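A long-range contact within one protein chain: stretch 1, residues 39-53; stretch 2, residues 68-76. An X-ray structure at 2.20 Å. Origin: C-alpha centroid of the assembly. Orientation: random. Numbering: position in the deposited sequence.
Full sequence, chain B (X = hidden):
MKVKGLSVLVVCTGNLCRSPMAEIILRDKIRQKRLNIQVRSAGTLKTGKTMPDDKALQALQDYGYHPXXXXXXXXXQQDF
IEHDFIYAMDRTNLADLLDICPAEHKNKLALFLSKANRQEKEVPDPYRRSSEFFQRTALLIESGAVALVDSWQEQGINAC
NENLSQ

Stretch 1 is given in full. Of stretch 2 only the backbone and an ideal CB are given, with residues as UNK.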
# COMPACT_ATOMS: atom_id res chain seq x y z
N VAL B 39 6.16 -3.94 26.27
CA VAL B 39 6.38 -4.43 24.92
C VAL B 39 6.92 -3.30 24.06
O VAL B 39 6.50 -2.15 24.18
CB VAL B 39 5.06 -5.03 24.35
CG1 VAL B 39 3.92 -4.04 24.46
CG2 VAL B 39 5.25 -5.50 22.90
N ARG B 40 7.88 -3.63 23.20
CA ARG B 40 8.35 -2.73 22.15
C ARG B 40 8.48 -3.52 20.86
O ARG B 40 8.26 -4.74 20.81
CB ARG B 40 9.72 -2.09 22.44
CG ARG B 40 9.84 -1.41 23.76
CD ARG B 40 8.84 -0.28 23.92
NE ARG B 40 8.06 -0.54 25.12
CZ ARG B 40 7.34 0.35 25.79
NH1 ARG B 40 7.25 1.61 25.37
NH2 ARG B 40 6.69 -0.03 26.87
N SER B 41 8.85 -2.81 19.80
CA SER B 41 9.00 -3.38 18.48
C SER B 41 10.24 -2.79 17.84
O SER B 41 10.74 -1.73 18.24
CB SER B 41 7.77 -3.11 17.61
OG SER B 41 7.64 -1.74 17.34
N ALA B 42 10.75 -3.49 16.82
CA ALA B 42 11.97 -3.08 16.13
C ALA B 42 12.03 -3.82 14.80
O ALA B 42 11.35 -4.83 14.59
CB ALA B 42 13.22 -3.36 16.97
N GLY B 43 12.88 -3.31 13.91
CA GLY B 43 13.08 -3.90 12.60
C GLY B 43 14.49 -4.45 12.48
O GLY B 43 15.40 -4.01 13.19
N THR B 44 14.67 -5.47 11.63
CA THR B 44 16.01 -5.97 11.40
C THR B 44 16.83 -5.00 10.56
O THR B 44 18.06 -4.94 10.70
CB THR B 44 15.98 -7.37 10.77
OG1 THR B 44 15.14 -7.38 9.61
CG2 THR B 44 15.48 -8.42 11.77
N LEU B 45 16.19 -4.21 9.69
CA LEU B 45 16.90 -3.39 8.72
C LEU B 45 16.70 -1.91 9.00
O LEU B 45 15.59 -1.48 9.30
CB LEU B 45 16.47 -3.76 7.30
CG LEU B 45 17.21 -3.20 6.08
CD1 LEU B 45 16.76 -1.80 5.66
CD2 LEU B 45 18.71 -3.21 6.37
N LYS B 46 17.79 -1.15 8.94
CA LYS B 46 17.77 0.30 9.11
C LYS B 46 16.98 0.95 7.99
O LYS B 46 17.46 1.05 6.85
CB LYS B 46 19.21 0.86 9.14
CG LYS B 46 19.33 2.38 9.09
CD LYS B 46 20.42 2.80 8.08
CE LYS B 46 20.97 4.19 8.38
NZ LYS B 46 21.71 4.84 7.24
N THR B 47 15.80 1.46 8.30
CA THR B 47 15.03 2.23 7.33
C THR B 47 15.26 3.72 7.56
O THR B 47 15.80 4.14 8.59
CB THR B 47 13.54 1.91 7.43
OG1 THR B 47 12.82 2.61 6.41
CG2 THR B 47 12.99 2.34 8.79
N GLY B 48 14.86 4.51 6.58
CA GLY B 48 15.02 5.93 6.80
C GLY B 48 13.88 6.56 7.56
O GLY B 48 13.94 7.75 7.89
N LYS B 49 12.86 5.78 7.87
CA LYS B 49 11.60 6.33 8.33
C LYS B 49 11.65 6.63 9.83
O LYS B 49 12.41 6.02 10.59
CB LYS B 49 10.45 5.38 8.02
CG LYS B 49 9.80 5.60 6.66
CD LYS B 49 8.43 6.27 6.80
CE LYS B 49 7.31 5.23 7.02
NZ LYS B 49 5.99 5.86 7.34
N THR B 50 10.80 7.56 10.25
CA THR B 50 10.71 7.97 11.64
C THR B 50 9.54 7.31 12.37
O THR B 50 9.71 6.84 13.50
CB THR B 50 10.57 9.49 11.74
OG1 THR B 50 11.75 10.11 11.20
CG2 THR B 50 10.36 9.94 13.19
N MET B 51 8.38 7.21 11.71
CA MET B 51 7.10 6.73 12.21
C MET B 51 6.65 5.53 11.40
O MET B 51 7.03 5.38 10.23
CB MET B 51 6.01 7.81 12.11
CG MET B 51 6.09 8.93 13.12
SD MET B 51 5.81 8.34 14.80
CE MET B 51 7.47 8.53 15.44
N PRO B 52 5.81 4.68 11.97
CA PRO B 52 5.27 3.53 11.22
C PRO B 52 4.36 3.96 10.08
O PRO B 52 3.98 5.12 9.95
CB PRO B 52 4.49 2.76 12.29
CG PRO B 52 5.09 3.16 13.58
CD PRO B 52 5.49 4.61 13.41
N ASP B 53 4.01 2.99 9.23
CA ASP B 53 3.21 3.25 8.04
C ASP B 53 1.81 3.71 8.42
O ASP B 53 1.15 3.08 9.25
CB ASP B 53 3.13 2.00 7.17
CG ASP B 53 2.55 2.27 5.77
OD1 ASP B 53 1.51 2.95 5.62
OD2 ASP B 53 3.15 1.77 4.79
N UNK B 68 -1.03 4.88 19.48
CA UNK B 68 -0.03 5.81 19.99
C UNK B 68 1.30 5.09 19.90
O UNK B 68 1.45 4.02 20.48
CB UNK B 68 -0.34 6.26 21.42
N UNK B 69 2.24 5.63 19.13
CA UNK B 69 3.28 4.82 18.50
C UNK B 69 4.66 5.34 18.86
O UNK B 69 4.91 6.55 18.88
CB UNK B 69 3.10 4.80 16.98
N UNK B 70 5.55 4.40 19.13
CA UNK B 70 6.95 4.75 19.28
C UNK B 70 7.63 4.96 17.93
O UNK B 70 7.17 4.45 16.90
CB UNK B 70 7.68 3.66 20.07
N UNK B 71 8.70 5.74 17.91
CA UNK B 71 9.51 5.87 16.69
C UNK B 71 10.01 4.51 16.24
O UNK B 71 10.21 3.60 17.04
CB UNK B 71 10.69 6.81 16.92
N UNK B 72 10.17 4.39 14.92
CA UNK B 72 10.83 3.25 14.31
C UNK B 72 12.23 3.06 14.90
O UNK B 72 12.98 4.03 15.07
CB UNK B 72 10.91 3.43 12.79
N UNK B 73 12.60 1.81 15.16
CA UNK B 73 13.97 1.56 15.60
C UNK B 73 14.45 0.19 15.11
O UNK B 73 13.66 -0.74 14.96
CB UNK B 73 14.07 1.64 17.12
N UNK B 74 15.75 0.09 14.90
CA UNK B 74 16.35 -1.18 14.55
C UNK B 74 16.77 -1.94 15.80
O UNK B 74 17.09 -1.35 16.84
CB UNK B 74 17.55 -0.97 13.63
N UNK B 75 16.73 -3.27 15.71
CA UNK B 75 17.17 -4.11 16.82
C UNK B 75 18.66 -3.85 17.11
O UNK B 75 19.45 -3.53 16.21
CB UNK B 75 16.93 -5.59 16.50
N UNK B 76 19.02 -3.95 18.39
CA UNK B 76 20.37 -3.76 18.89
C UNK B 76 20.83 -5.00 19.65
O UNK B 76 20.07 -5.94 19.89
CB UNK B 76 20.44 -2.52 19.79

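Position 68 lies beyond the reach of stretch 1: no atom of it comes within 5.5 Å of the ideal CB, so this contact sets no preference. The deposited residue is Met68.

At position 69 the CA-to-CB bond points toward stretch 1, and the ideal CB sits 4.3 Å from Pro52 CG and 5.0 Å from Met51 SD. An apolar floor of this kind suits a compact aliphatic residue: valine, isoleucine or perhaps leucine. Val69 fills it, with CG2 4.1 Å from Met51 SD and CB 4.2 Å from Pro52 CG.

Position 70 points sideways into open space, and many side chains would fit, although the guanidinium of Arg40 would favour a polar or acidic one. Asn70 bends back so that its ND2 lies 3.6 Å from Arg40 NH1, a contact without a hydrogen bond.

Position 71, at phi -57° and psi 149°, has a backbone that proline accepts, and no bond to stretch 1 needs its amide hydrogen. Its ideal CB is 3.9 Å from Met51 CE, so small apolar residues would also do. In Pro71, CB packs 4.0 Å from Met51 CE, while CA lies 3.3 Å from Thr50 O.

Position 72 is different: its N donates to Thr50 O at 2.9 Å, which argues against proline. The CB points toward stretch 1, 3.7 Å from both Lys49 O and Thr50 O, with Thr47 CG2 at 4.6 Å. A short branched aliphatic suits this tight site. Val72 spreads its two methyls, CG1 reaching Thr47 CG2 at 3.5 Å and CG2 reaching Met51 C at 3.5 Å.

At position 73 the backbone O accepts from Gly43 N at 2.9 Å. The CB points sideways, 4.9 Å from Ser41 O, an acceptor that invites a donor on a flexible arm, such as glutamine, lysine or arginine. Gln73 answers with NE2, which donates to Ser41 O at 3.0 Å.

Position 74 forms a single beta bridge with Gly43. Its sideways CB is 3.8 Å from Gly43 O, and the nearby carbonyl of Thr44 again calls for a long donor. Gln74 extends, both chi1 and chi2 t, and its NE2 donates to Thr44 O in a very short 2.5 Å hydrogen bond.

Position 75 donates its N to Gly43 O at 2.9 Å, again disfavouring proline. With its ideal CB 4.4 Å from Ala42 CB, a modest aliphatic fits; Val75 places CB 4.3 Å from Ala42 CB.

Position 76 points away, unconstrained by stretch 1. Thr76 caps the helix that follows.

Stretch 2 68-76: MVNPVQQVT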
# COMPACT_ATOMS: atom_id res chain seq x y z
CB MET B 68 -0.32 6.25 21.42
CG MET B 68 0.88 6.84 22.09
SD MET B 68 0.44 7.84 23.49
CE MET B 68 -0.17 6.62 24.62
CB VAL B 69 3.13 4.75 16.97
CG1 VAL B 69 2.12 3.72 16.63
CG2 VAL B 69 2.74 6.10 16.37
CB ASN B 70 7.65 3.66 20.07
CG ASN B 70 7.30 3.74 21.54
OD1 ASN B 70 7.66 4.71 22.21
ND2 ASN B 70 6.53 2.77 22.03
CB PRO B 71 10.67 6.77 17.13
CG PRO B 71 10.16 7.51 18.33
CD PRO B 71 9.24 6.54 19.02
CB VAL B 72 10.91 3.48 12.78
CG1 VAL B 72 11.75 2.38 12.10
CG2 VAL B 72 9.51 3.60 12.18
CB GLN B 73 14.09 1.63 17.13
CG GLN B 73 13.06 0.81 17.84
CD GLN B 73 13.35 0.63 19.32
OE1 GLN B 73 14.04 1.46 19.94
NE2 GLN B 73 12.84 -0.45 19.91
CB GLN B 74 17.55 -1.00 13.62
CG GLN B 74 18.13 -2.32 13.11
CD GLN B 74 19.35 -2.13 12.20
OE1 GLN B 74 20.18 -1.26 12.44
NE2 GLN B 74 19.45 -2.96 11.17
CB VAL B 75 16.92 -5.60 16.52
CG1 VAL B 75 17.79 -6.07 15.36
CG2 VAL B 75 17.18 -6.44 17.75
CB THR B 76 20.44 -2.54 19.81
OG1 THR B 76 19.84 -2.88 21.07
CG2 THR B 76 19.69 -1.37 19.20
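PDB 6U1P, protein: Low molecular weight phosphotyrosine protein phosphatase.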